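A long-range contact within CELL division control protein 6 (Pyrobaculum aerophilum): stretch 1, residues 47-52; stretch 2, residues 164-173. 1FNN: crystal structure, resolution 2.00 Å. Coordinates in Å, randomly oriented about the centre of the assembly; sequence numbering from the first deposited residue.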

# COMPACT_ATOMS: atom_id res chain seq x y z
N ALA A 47 8.07 19.16 -5.92
CA ALA A 47 7.66 18.52 -4.68
C ALA A 47 8.33 17.14 -4.57
O ALA A 47 8.67 16.52 -5.58
CB ALA A 47 6.16 18.29 -4.67
N THR A 48 8.39 16.60 -3.37
CA THR A 48 8.89 15.26 -3.09
C THR A 48 7.80 14.53 -2.33
O THR A 48 7.27 15.17 -1.41
CB THR A 48 10.18 15.27 -2.24
OG1 THR A 48 11.20 15.96 -2.95
CG2 THR A 48 10.67 13.86 -1.97
N LEU A 49 7.36 13.38 -2.82
CA LEU A 49 6.32 12.61 -2.16
C LEU A 49 6.99 11.45 -1.40
O LEU A 49 7.78 10.73 -2.03
CB LEU A 49 5.34 12.03 -3.19
CG LEU A 49 4.74 13.00 -4.24
CD1 LEU A 49 3.65 12.26 -5.02
CD2 LEU A 49 4.20 14.30 -3.66
N LEU A 50 6.74 11.32 -0.10
CA LEU A 50 7.46 10.27 0.66
C LEU A 50 6.47 9.43 1.44
O LEU A 50 5.53 9.91 2.08
CB LEU A 50 8.45 10.90 1.67
CG LEU A 50 9.55 11.79 1.11
CD1 LEU A 50 10.40 12.41 2.25
CD2 LEU A 50 10.47 10.99 0.18
N GLY A 51 6.71 8.11 1.41
CA GLY A 51 5.82 7.20 2.11
C GLY A 51 6.19 5.78 1.72
O GLY A 51 6.73 5.59 0.62
N ARG A 52 5.81 4.83 2.59
CA ARG A 52 6.16 3.43 2.26
C ARG A 52 5.32 2.95 1.06
O ARG A 52 4.35 3.58 0.64
CB ARG A 52 5.90 2.52 3.47
CG ARG A 52 4.45 2.46 3.94
CD ARG A 52 3.97 1.04 4.19
NE ARG A 52 4.40 0.10 3.13
CZ ARG A 52 4.26 -1.21 3.20
NH1 ARG A 52 3.71 -1.69 4.32
NH2 ARG A 52 4.65 -2.05 2.25
N ILE A 164 9.34 14.24 -7.49
CA ILE A 164 10.11 13.02 -7.27
C ILE A 164 9.52 12.25 -6.07
O ILE A 164 8.82 12.81 -5.21
CB ILE A 164 11.60 13.26 -7.00
CG1 ILE A 164 11.79 13.85 -5.60
CG2 ILE A 164 12.21 14.16 -8.07
CD1 ILE A 164 13.27 14.02 -5.24
N VAL A 165 9.61 10.93 -6.18
CA VAL A 165 8.93 10.05 -5.25
C VAL A 165 9.88 9.06 -4.57
O VAL A 165 10.73 8.47 -5.21
CB VAL A 165 7.83 9.25 -5.98
CG1 VAL A 165 7.09 8.35 -5.00
CG2 VAL A 165 6.82 10.13 -6.71
N GLY A 166 9.81 9.01 -3.22
CA GLY A 166 10.68 8.08 -2.50
C GLY A 166 9.92 7.45 -1.33
O GLY A 166 8.75 7.72 -1.10
N HIS A 167 10.60 6.59 -0.59
CA HIS A 167 10.04 5.91 0.56
C HIS A 167 10.19 6.69 1.85
O HIS A 167 9.28 6.67 2.68
CB HIS A 167 10.71 4.54 0.80
CG HIS A 167 10.21 3.54 -0.21
ND1 HIS A 167 10.98 2.50 -0.68
CD2 HIS A 167 9.00 3.44 -0.83
CE1 HIS A 167 10.28 1.80 -1.54
NE2 HIS A 167 9.08 2.34 -1.65
N ASN A 168 11.31 7.39 1.97
CA ASN A 168 11.63 8.15 3.16
C ASN A 168 12.60 9.26 2.79
O ASN A 168 13.00 9.33 1.62
CB ASN A 168 12.24 7.25 4.26
CG ASN A 168 13.31 6.32 3.72
OD1 ASN A 168 13.20 5.10 3.93
ND2 ASN A 168 14.32 6.83 3.04
N ASP A 169 13.12 9.95 3.79
CA ASP A 169 14.03 11.07 3.57
C ASP A 169 15.36 10.71 2.98
O ASP A 169 16.09 11.56 2.45
CB ASP A 169 14.17 11.84 4.90
CG ASP A 169 12.90 12.57 5.29
OD1 ASP A 169 12.77 13.77 4.99
OD2 ASP A 169 11.98 12.02 5.91
N ALA A 170 15.76 9.45 2.90
CA ALA A 170 17.03 9.07 2.28
C ALA A 170 17.09 9.44 0.81
O ALA A 170 18.18 9.76 0.30
CB ALA A 170 17.28 7.58 2.46
N VAL A 171 15.94 9.50 0.12
CA VAL A 171 16.00 9.91 -1.29
C VAL A 171 16.54 11.34 -1.37
O VAL A 171 17.27 11.67 -2.31
CB VAL A 171 14.65 9.68 -1.99
CG1 VAL A 171 13.60 10.70 -1.58
CG2 VAL A 171 14.87 9.68 -3.51
N LEU A 172 16.20 12.22 -0.44
CA LEU A 172 16.74 13.56 -0.37
C LEU A 172 18.10 13.68 0.33
O LEU A 172 19.01 14.39 -0.10
CB LEU A 172 15.74 14.44 0.41
CG LEU A 172 14.40 14.70 -0.28
CD1 LEU A 172 13.54 15.63 0.56
CD2 LEU A 172 14.63 15.26 -1.67
N ASN A 173 18.25 12.93 1.43
CA ASN A 173 19.49 12.97 2.21
C ASN A 173 20.71 12.54 1.42
O ASN A 173 21.78 13.10 1.63
CB ASN A 173 19.37 12.15 3.49
CG ASN A 173 18.42 12.86 4.45
OD1 ASN A 173 18.20 14.07 4.32
ND2 ASN A 173 17.87 12.13 5.39

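Two neighbouring parallel strands can be joined by backbone alone, leaving their side chains free to pack on the faces of the sheet, and this pair, in which no two touching residues lie closer than 115 positions apart in sequence, illustrates the principle. At I164 the ladder is already formed: its N donates to A47 O (3.0 Å), and its O accepts from L49 N (2.9 Å), so one residue clamps the two that flank its register partner, T48. I164 O also receives a CA-H...O contact from T48 CA (3.2 Å). On the sheet face shared by T48 and I164, T48 OG1 lies 3.4 Å from I164 CG1; buried among carbon atoms, this hydroxyl has no hydrogen-bonding partner in the model.

V165 turns to the other face, where its CG2 meets L49 CD1 at 4.2 Å, a modest apolar contact between branched side chains well suited to a buried strand. G166 resumes the hydrogen bonding, its N donating to L49 O (2.9 Å) and its O accepting from G51 N (3.3 Å). Its lack of a side chain matters: a CB here would fall 2.6 Å from V171 CG1 and crowd L50 CD2. The room a CB would need is taken by V171 and L50, the latter having the largest area covered of any residue in this contact.

After the strand, H167 CA makes a CA-H...O contact with G51 O (3.3 Å), while that oxygen lies near the plane of the imidazole at its edge. The following loop curls over L50, bringing N168 O within 3.4 Å of L50 CD2. D169 is anchored by carboxylate hydrogen bonds elsewhere in the structure. In the helix, V171 and L172 point toward stretch 1: V171 CG1 packs 3.6 Å from L50 CD2, and L172 CD2 reaches within 3.7 Å of T48 OG1. Together the stretches bury 521 Å².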